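Local coordinates for serine-pyruvate aminotransferase (AgxT) (Sulfolobus solfataricus, PDB 3ZRP), which probably transfers amino groups between serine and pyruvate, and between alanine and glyoxylate, as a class-V aminotransferase using pyridoxal 5'-phosphate, at residues 71-85 and 96-108. Residues are numbered along the deposited sequence; the frame is centred on the assembly and turned at random.
Sequences TSLLKPNDKILVVSN and FKRYPVNVKVLRP
Ile80 lays its CD1 methyl over the centre of the Phe96 ring, 3.6 Å from the centroid, a CH-pi contact within the beta-alpha-beta crossover, where helix 87-96 ends and the chain turns to strand 102-106. The flat ring offers this methyl a face; Ile80 CG1 stands beside the backbone N (chi1 -61°), which carries Ile80 CD1 there and to 3.6 Å from Val101 CG2. Thr71 CG2 lies at the edge of Phe96, in its plane, yet squarely above the Tyr99 face, 3.6 Å from that centroid. Thr71 OG1 is hydrogen-bonded to Glu68 O, Tyr99 OH to the Glu68 carboxylate, and one water donates to both hydroxyls; threonine suits both tasks. Leu74 crosses Phe96 at about a right angle, CD1 3.8 Å from Phe96 CE1. An alanine in place of Phe96 would probably open a gap beneath Ile80 CD1 and take from Leu74 CD1 its aromatic neighbour. Parallel strands 79-83 and 102-106 pair through backbone hydrogen bonds such as Lys104 N to Ile80 O (2.9 Å), their beta-branched Val82 and Val105 lying side by side. On the other face branched Leu81 reaches across, CD1 3.9 Å from Leu106 CG. Apolar packing thus fixes the helix end, while backbone hydrogen bonds hold strand 102-106, outermost within this chain, to the PLP-binding domain's large sheet.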
ATOM      1  N   THR A  71      14.698   7.668   3.662  1.00 21.39           N
ATOM      2  CA  THR A  71      16.008   7.170   3.161  1.00 23.51           C
ATOM      3  C   THR A  71      16.383   7.699   1.752  1.00 24.54           C
ATOM      4  O   THR A  71      17.571   7.645   1.362  1.00 24.09           O
ATOM      5  CB  THR A  71      16.098   5.631   3.207  1.00 23.58           C
ATOM      6  OG1 THR A  71      15.051   5.060   2.402  1.00 21.31           O
ATOM      7  CG2 THR A  71      15.995   5.168   4.661  1.00 22.54           C
ATOM      8  N   SER A  72      15.376   8.208   1.018  1.00 23.76           N
ATOM      9  CA  SER A  72      15.535   8.838  -0.297  1.00 26.08           C
ATOM     10  C   SER A  72      16.415  10.089  -0.209  1.00 27.25           C
ATOM     11  O   SER A  72      16.929  10.580  -1.240  1.00 27.51           O
ATOM     12  CB  SER A  72      14.166   9.252  -0.868  1.00 24.71           C
ATOM     13  OG  SER A  72      13.293   8.124  -1.087  1.00 24.55           O
ATOM     14  N   LEU A  73      16.561  10.616   1.007  1.00 26.19           N
ATOM     15  CA  LEU A  73      17.328  11.857   1.241  1.00 25.47           C
ATOM     16  C   LEU A  73      18.707  11.606   1.856  1.00 28.63           C
ATOM     17  O   LEU A  73      19.417  12.559   2.247  1.00 28.84           O
ATOM     18  CB  LEU A  73      16.507  12.813   2.126  1.00 25.91           C
ATOM     19  CG  LEU A  73      15.143  13.236   1.549  1.00 28.15           C
ATOM     20  CD1 LEU A  73      14.406  14.110   2.550  1.00 27.76           C
ATOM     21  CD2 LEU A  73      15.255  13.956   0.186  1.00 26.12           C
ATOM     22  N   LEU A  74      19.084  10.328   1.948  1.00 26.90           N
ATOM     23  CA  LEU A  74      20.271   9.920   2.700  1.00 26.29           C
ATOM     24  C   LEU A  74      21.340   9.249   1.847  1.00 25.40           C
ATOM     25  O   LEU A  74      21.068   8.691   0.772  1.00 24.46           O
ATOM     26  CB  LEU A  74      19.889   9.017   3.886  1.00 26.70           C
ATOM     27  CG  LEU A  74      18.983   9.662   4.962  1.00 26.55           C
ATOM     28  CD1 LEU A  74      18.581   8.651   6.005  1.00 25.83           C
ATOM     29  CD2 LEU A  74      19.663  10.869   5.617  1.00 27.48           C
ATOM     30  N   LYS A  75      22.561   9.336   2.351  1.00 28.22           N
ATOM     31  CA  LYS A  75      23.728   8.765   1.694  0.60 29.26           C
ATOM     32  C   LYS A  75      24.459   7.860   2.672  1.00 27.26           C
ATOM     33  O   LYS A  75      24.286   7.991   3.890  1.00 26.81           O
ATOM     34  CB  LYS A  75      24.646   9.883   1.166  0.60 34.60           C
ATOM     35  CG  LYS A  75      24.137  10.488  -0.137  0.60 37.46           C
ATOM     36  CD  LYS A  75      25.112  11.507  -0.721  0.60 47.25           C
ATOM     37  CE  LYS A  75      24.715  11.874  -2.145  0.60 47.69           C
ATOM     38  NZ  LYS A  75      25.449  13.053  -2.675  0.60 49.70           N
ATOM     39  N   PRO A  76      25.283   6.927   2.160  1.00 28.26           N
ATOM     40  CA  PRO A  76      25.937   6.032   3.125  1.00 28.90           C
ATOM     41  C   PRO A  76      26.760   6.836   4.160  1.00 28.88           C
ATOM     42  O   PRO A  76      27.357   7.881   3.801  1.00 28.00           O
ATOM     43  CB  PRO A  76      26.846   5.161   2.237  1.00 30.00           C
ATOM     44  CG  PRO A  76      26.182   5.172   0.898  1.00 29.07           C
ATOM     45  CD  PRO A  76      25.656   6.596   0.771  1.00 27.23           C
ATOM     46  N   ASN A  77      26.729   6.367   5.414  1.00 26.92           N
ATOM     47  CA  ASN A  77      27.456   6.974   6.536  0.60 32.48           C
ATOM     48  C   ASN A  77      26.897   8.304   7.059  1.00 30.64           C
ATOM     49  O   ASN A  77      27.463   8.909   7.955  1.00 33.48           O
ATOM     50  CB  ASN A  77      28.959   7.082   6.204  0.60 32.95           C
ATOM     51  CG  ASN A  77      29.544   5.748   5.774  0.60 36.27           C
ATOM     52  OD1 ASN A  77      29.336   4.731   6.446  0.60 35.28           O
ATOM     53  ND2 ASN A  77      30.250   5.736   4.644  0.60 33.91           N
ATOM     54  N   ASP A  78      25.773   8.749   6.509  1.00 30.71           N
ATOM     55  CA  ASP A  78      25.085   9.954   7.032  1.00 29.12           C
ATOM     56  C   ASP A  78      24.773   9.798   8.530  1.00 29.48           C
ATOM     57  O   ASP A  78      24.490   8.688   9.010  1.00 28.15           O
ATOM     58  CB  ASP A  78      23.784  10.227   6.265  1.00 29.43           C
ATOM     59  CG  ASP A  78      23.993  11.074   5.009  1.00 31.17           C
ATOM     60  OD1 ASP A  78      25.139  11.549   4.771  1.00 28.11           O
ATOM     61  OD2 ASP A  78      22.999  11.259   4.260  1.00 27.79           O
ATOM     62  N   LYS A  79      24.817  10.904   9.263  1.00 27.22           N
ATOM     63  CA  LYS A  79      24.555  10.877  10.699  1.00 29.73           C
ATOM     64  C   LYS A  79      23.161  11.397  11.038  1.00 26.69           C
ATOM     65  O   LYS A  79      22.747  12.493  10.630  1.00 27.06           O
ATOM     66  CB  LYS A  79      25.620  11.651  11.483  1.00 30.18           C
ATOM     67  CG  LYS A  79      26.970  10.936  11.490  1.00 32.66           C
ATOM     68  CD  LYS A  79      28.038  11.829  12.106  1.00 40.40           C
ATOM     69  CE  LYS A  79      27.890  11.923  13.626  1.00 46.85           C
ATOM     70  NZ  LYS A  79      28.452  13.200  14.141  1.00 48.46           N
ATOM     71  N   ILE A  80      22.451  10.563  11.773  1.00 25.16           N
ATOM     72  CA  ILE A  80      21.044  10.780  12.094  1.00 25.51           C
ATOM     73  C   ILE A  80      20.891  10.844  13.613  1.00 25.41           C
ATOM     74  O   ILE A  80      21.393   9.975  14.354  1.00 29.05           O
ATOM     75  CB  ILE A  80      20.146   9.609  11.550  1.00 25.61           C
ATOM     76  CG1 ILE A  80      20.247   9.502  10.022  1.00 26.94           C
ATOM     77  CG2 ILE A  80      18.673   9.755  12.050  1.00 25.66           C
ATOM     78  CD1 ILE A  80      19.638   8.196   9.466  1.00 29.98           C
ATOM     79  N   LEU A  81      20.148  11.846  14.053  1.00 25.96           N
ATOM     80  CA  LEU A  81      19.677  11.952  15.447  1.00 25.99           C
ATOM     81  C   LEU A  81      18.152  11.754  15.519  1.00 26.12           C
ATOM     82  O   LEU A  81      17.387  12.506  14.910  1.00 24.28           O
ATOM     83  CB  LEU A  81      20.042  13.322  16.033  1.00 28.98           C
ATOM     84  CG  LEU A  81      19.599  13.498  17.500  1.00 29.27           C
ATOM     85  CD1 LEU A  81      20.413  12.631  18.450  1.00 26.11           C
ATOM     86  CD2 LEU A  81      19.650  14.980  17.887  1.00 26.51           C
ATOM     87  N   VAL A  82      17.743  10.715  16.230  1.00 23.05           N
ATOM     88  CA  VAL A  82      16.321  10.434  16.489  1.00 24.89           C
ATOM     89  C   VAL A  82      15.936  10.882  17.896  1.00 25.06           C
ATOM     90  O   VAL A  82      16.547  10.477  18.888  1.00 31.00           O
ATOM     91  CB  VAL A  82      16.030   8.930  16.370  1.00 23.54           C
ATOM     92  CG1 VAL A  82      14.536   8.637  16.717  1.00 23.77           C
ATOM     93  CG2 VAL A  82      16.371   8.452  14.971  1.00 21.59           C
ATOM     94  N   VAL A  83      14.902  11.705  17.968  1.00 24.99           N
ATOM     95  CA  VAL A  83      14.342  12.161  19.250  1.00 24.43           C
ATOM     96  C   VAL A  83      13.090  11.326  19.523  1.00 27.51           C
ATOM     97  O   VAL A  83      12.024  11.627  18.988  1.00 26.95           O
ATOM     98  CB  VAL A  83      13.994  13.655  19.162  1.00 22.22           C
ATOM     99  CG1 VAL A  83      13.447  14.140  20.507  1.00 21.05           C
ATOM    100  CG2 VAL A  83      15.293  14.500  18.786  1.00 25.42           C
ATOM    101  N   SER A  84      13.244  10.264  20.314  1.00 26.30           N
ATOM    102  CA  SER A  84      12.202   9.274  20.548  1.00 28.45           C
ATOM    103  C   SER A  84      11.555   9.306  21.942  1.00 27.29           C
ATOM    104  O   SER A  84      12.207   9.033  22.966  1.00 29.05           O
ATOM    105  CB  SER A  84      12.766   7.884  20.342  1.00 25.06           C
ATOM    106  OG  SER A  84      11.797   6.924  20.717  1.00 26.19           O
ATOM    107  N   ASN A  85      10.258   9.600  21.944  1.00 26.15           N
ATOM    108  CA  ASN A  85       9.450   9.576  23.159  1.00 24.38           C
ATOM    109  C   ASN A  85       8.736   8.262  23.418  1.00 24.55           C
ATOM    110  O   ASN A  85       7.991   8.152  24.386  1.00 30.86           O
ATOM    111  CB  ASN A  85       8.435  10.709  23.143  1.00 24.81           C
ATOM    112  CG  ASN A  85       9.087  12.036  23.023  1.00 22.35           C
ATOM    113  OD1 ASN A  85      10.162  12.254  23.603  1.00 28.38           O
ATOM    114  ND2 ASN A  85       8.486  12.937  22.262  1.00 24.23           N
ATOM    115  N   PHE A  96      16.072   2.625  10.328  1.00 23.30           N
ATOM    116  CA  PHE A  96      17.423   3.024   9.943  1.00 25.15           C
ATOM    117  C   PHE A  96      18.490   1.962  10.212  1.00 25.57           C
ATOM    118  O   PHE A  96      19.542   2.028   9.602  1.00 26.45           O
ATOM    119  CB  PHE A  96      17.848   4.379  10.554  1.00 24.83           C
ATOM    120  CG  PHE A  96      17.050   5.572  10.060  1.00 25.12           C
ATOM    121  CD1 PHE A  96      16.781   5.757   8.701  1.00 27.70           C
ATOM    122  CD2 PHE A  96      16.577   6.521  10.973  1.00 25.67           C
ATOM    123  CE1 PHE A  96      16.065   6.871   8.247  1.00 27.47           C
ATOM    124  CE2 PHE A  96      15.843   7.653  10.529  1.00 24.70           C
ATOM    125  CZ  PHE A  96      15.585   7.813   9.176  1.00 27.65           C
ATOM    126  N   LYS A  97      18.203   0.982  11.089  1.00 24.91           N
ATOM    127  CA  LYS A  97      19.074  -0.172  11.310  1.00 28.05           C
ATOM    128  C   LYS A  97      19.255  -0.996  10.040  1.00 26.88           C
ATOM    129  O   LYS A  97      20.245  -1.707   9.894  1.00 27.86           O
ATOM    130  CB  LYS A  97      18.497  -1.091  12.387  1.00 28.80           C
ATOM    131  CG  LYS A  97      18.972  -0.838  13.825  1.00 42.73           C
ATOM    132  CD  LYS A  97      18.425  -1.968  14.742  1.00 48.52           C
ATOM    133  CE  LYS A  97      18.351  -1.581  16.220  1.00 59.22           C
ATOM    134  NZ  LYS A  97      19.695  -1.308  16.807  1.00 64.95           N
ATOM    135  N   ARG A  98      18.304  -0.886   9.114  1.00 23.71           N
ATOM    136  CA  ARG A  98      18.363  -1.624   7.853  1.00 22.51           C
ATOM    137  C   ARG A  98      19.229  -0.935   6.801  1.00 25.63           C
ATOM    138  O   ARG A  98      19.440  -1.487   5.730  1.00 28.72           O
ATOM    139  CB  ARG A  98      16.950  -1.842   7.298  1.00 20.99           C
ATOM    140  CG  ARG A  98      15.977  -2.596   8.221  1.00 25.56           C
ATOM    141  CD  ARG A  98      16.571  -3.897   8.768  1.00 26.15           C
ATOM    142  NE  ARG A  98      16.861  -4.819   7.670  1.00 31.48           N
ATOM    143  CZ  ARG A  98      17.349  -6.050   7.804  1.00 36.08           C
ATOM    144  NH1 ARG A  98      17.609  -6.525   9.015  1.00 34.92           N
ATOM    145  NH2 ARG A  98      17.590  -6.798   6.721  1.00 30.68           N
ATOM    146  N   TYR A  99      19.703   0.283   7.097  1.00 25.05           N
ATOM    147  CA  TYR A  99      20.414   1.110   6.135  1.00 26.12           C
ATOM    148  C   TYR A  99      21.817   1.434   6.643  1.00 23.87           C
ATOM    149  O   TYR A  99      22.027   1.505   7.846  1.00 21.78           O
ATOM    150  CB  TYR A  99      19.628   2.403   5.840  1.00 21.51           C
ATOM    151  CG  TYR A  99      18.328   2.090   5.096  1.00 22.05           C
ATOM    152  CD1 TYR A  99      17.175   1.676   5.805  1.00 20.68           C
ATOM    153  CD2 TYR A  99      18.285   2.091   3.688  1.00 20.73           C
ATOM    154  CE1 TYR A  99      15.970   1.327   5.119  1.00 21.34           C
ATOM    155  CE2 TYR A  99      17.113   1.777   3.004  1.00 22.83           C
ATOM    156  CZ  TYR A  99      15.969   1.375   3.712  1.00 22.04           C
ATOM    157  OH  TYR A  99      14.840   1.028   3.005  1.00 22.01           O
ATOM    158  N   PRO A 100      22.775   1.661   5.721  1.00 28.93           N
ATOM    159  CA  PRO A 100      24.169   2.023   6.059  1.00 30.54           C
ATOM    160  C   PRO A 100      24.297   3.465   6.572  1.00 30.99           C
ATOM    161  O   PRO A 100      24.929   4.325   5.920  1.00 28.83           O
ATOM    162  CB  PRO A 100      24.902   1.844   4.722  1.00 31.17           C
ATOM    163  CG  PRO A 100      23.864   2.138   3.689  1.00 29.99           C
ATOM    164  CD  PRO A 100      22.558   1.602   4.258  1.00 33.81           C
ATOM    165  N   VAL A 101      23.666   3.731   7.715  1.00 28.79           N
ATOM    166  CA  VAL A 101      23.659   5.055   8.319  1.00 26.28           C
ATOM    167  C   VAL A 101      24.053   4.962   9.792  1.00 30.44           C
ATOM    168  O   VAL A 101      24.023   3.885  10.372  1.00 27.08           O
ATOM    169  CB  VAL A 101      22.301   5.801   8.164  1.00 27.95           C
ATOM    170  CG1 VAL A 101      22.082   6.232   6.733  1.00 29.73           C
ATOM    171  CG2 VAL A 101      21.125   4.958   8.707  1.00 25.48           C
ATOM    172  N   ASN A 102      24.450   6.089  10.378  1.00 28.39           N
ATOM    173  CA  ASN A 102      24.805   6.136  11.785  1.00 32.51           C
ATOM    174  C   ASN A 102      23.679   6.781  12.572  1.00 32.36           C
ATOM    175  O   ASN A 102      23.262   7.905  12.271  1.00 34.73           O
ATOM    176  CB  ASN A 102      26.102   6.918  11.982  1.00 35.23           C
ATOM    177  CG  ASN A 102      27.294   6.228  11.336  1.00 42.51           C
ATOM    178  OD1 ASN A 102      27.616   5.078  11.653  1.00 38.48           O
ATOM    179  ND2 ASN A 102      27.958   6.927  10.426  1.00 45.34           N
ATOM    180  N   VAL A 103      23.208   6.088  13.595  1.00 27.30           N
ATOM    181  CA  VAL A 103      22.062   6.582  14.362  1.00 30.42           C
ATOM    182  C   VAL A 103      22.356   6.788  15.847  1.00 29.94           C
ATOM    183  O   VAL A 103      22.872   5.893  16.524  1.00 30.78           O
ATOM    184  CB  VAL A 103      20.864   5.618  14.229  1.00 30.07           C
ATOM    185  CG1 VAL A 103      19.665   6.133  15.043  1.00 31.22           C
ATOM    186  CG2 VAL A 103      20.498   5.458  12.762  1.00 33.31           C
ATOM    187  N   LYS A 104      21.995   7.960  16.353  1.00 29.22           N
ATOM    188  CA  LYS A 104      21.958   8.194  17.789  1.00 31.88           C
ATOM    189  C   LYS A 104      20.521   8.531  18.195  1.00 31.27           C
ATOM    190  O   LYS A 104      19.860   9.307  17.504  1.00 31.42           O
ATOM    191  CB  LYS A 104      22.895   9.340  18.186  1.00 35.22           C
ATOM    192  CG  LYS A 104      22.901   9.616  19.699  1.00 38.26           C
ATOM    193  CD  LYS A 104      24.163  10.324  20.152  1.00 46.16           C
ATOM    194  CE  LYS A 104      24.048  10.785  21.604  1.00 46.22           C
ATOM    195  NZ  LYS A 104      24.104   9.609  22.519  1.00 48.01           N
ATOM    196  N   VAL A 105      20.062   7.958  19.305  1.00 31.21           N
ATOM    197  CA  VAL A 105      18.706   8.212  19.813  1.00 28.88           C
ATOM    198  C   VAL A 105      18.726   8.908  21.189  1.00 30.86           C
ATOM    199  O   VAL A 105      19.422   8.469  22.092  1.00 30.26           O
ATOM    200  CB  VAL A 105      17.858   6.901  19.914  1.00 28.67           C
ATOM    201  CG1 VAL A 105      16.394   7.235  20.192  1.00 28.40           C
ATOM    202  CG2 VAL A 105      17.964   6.052  18.633  1.00 30.58           C
ATOM    203  N   LEU A 106      18.000  10.022  21.316  1.00 29.41           N
ATOM    204  CA  LEU A 106      17.717  10.635  22.627  1.00 28.40           C
ATOM    205  C   LEU A 106      16.346  10.150  23.124  1.00 28.92           C
ATOM    206  O   LEU A 106      15.366  10.190  22.368  1.00 28.24           O
ATOM    207  CB  LEU A 106      17.689  12.166  22.520  1.00 28.31           C
ATOM    208  CG  LEU A 106      18.965  12.897  22.080  1.00 32.34           C
ATOM    209  CD1 LEU A 106      18.688  14.398  21.903  1.00 31.22           C
ATOM    210  CD2 LEU A 106      20.086  12.641  23.102  1.00 33.35           C
ATOM    211  N   ARG A 107      16.281   9.682  24.372  1.00 28.05           N
ATOM    212  CA  ARG A 107      14.996   9.298  24.975  1.00 24.85           C
ATOM    213  C   ARG A 107      14.789   9.983  26.334  1.00 31.17           C
ATOM    214  O   ARG A 107      15.790  10.270  27.031  1.00 30.81           O
ATOM    215  CB  ARG A 107      14.980   7.774  25.189  1.00 21.37           C
ATOM    216  CG  ARG A 107      14.988   6.976  23.896  1.00 23.66           C
ATOM    217  CD  ARG A 107      14.913   5.484  24.168  1.00 27.70           C
ATOM    218  NE  ARG A 107      14.805   4.752  22.905  1.00 29.46           N
ATOM    219  CZ  ARG A 107      15.836   4.318  22.187  1.00 33.15           C
ATOM    220  NH1 ARG A 107      17.096   4.534  22.585  1.00 29.54           N
ATOM    221  NH2 ARG A 107      15.604   3.651  21.059  1.00 31.33           N
ATOM    222  N   PRO A 108      13.510  10.214  26.743  1.00 30.90           N
ATOM    223  CA  PRO A 108      13.211  10.743  28.096  1.00 30.48           C
ATOM    224  C   PRO A 108      12.791   9.639  29.060  1.00 32.43           C
ATOM    225  O   PRO A 108      12.821   8.466  28.671  1.00 33.70           O
ATOM    226  CB  PRO A 108      12.028  11.673  27.830  1.00 32.69           C
ATOM    227  CG  PRO A 108      11.243  10.947  26.695  1.00 30.49           C
ATOM    228  CD  PRO A 108      12.276  10.111  25.919  1.00 29.49           C
TER
HETATM  229  O   HOH W   1      14.108   2.567   0.941  1.00 26.94           O
HETATM  230  O   HOH W   2      24.249   9.418  14.189  1.00 42.94           O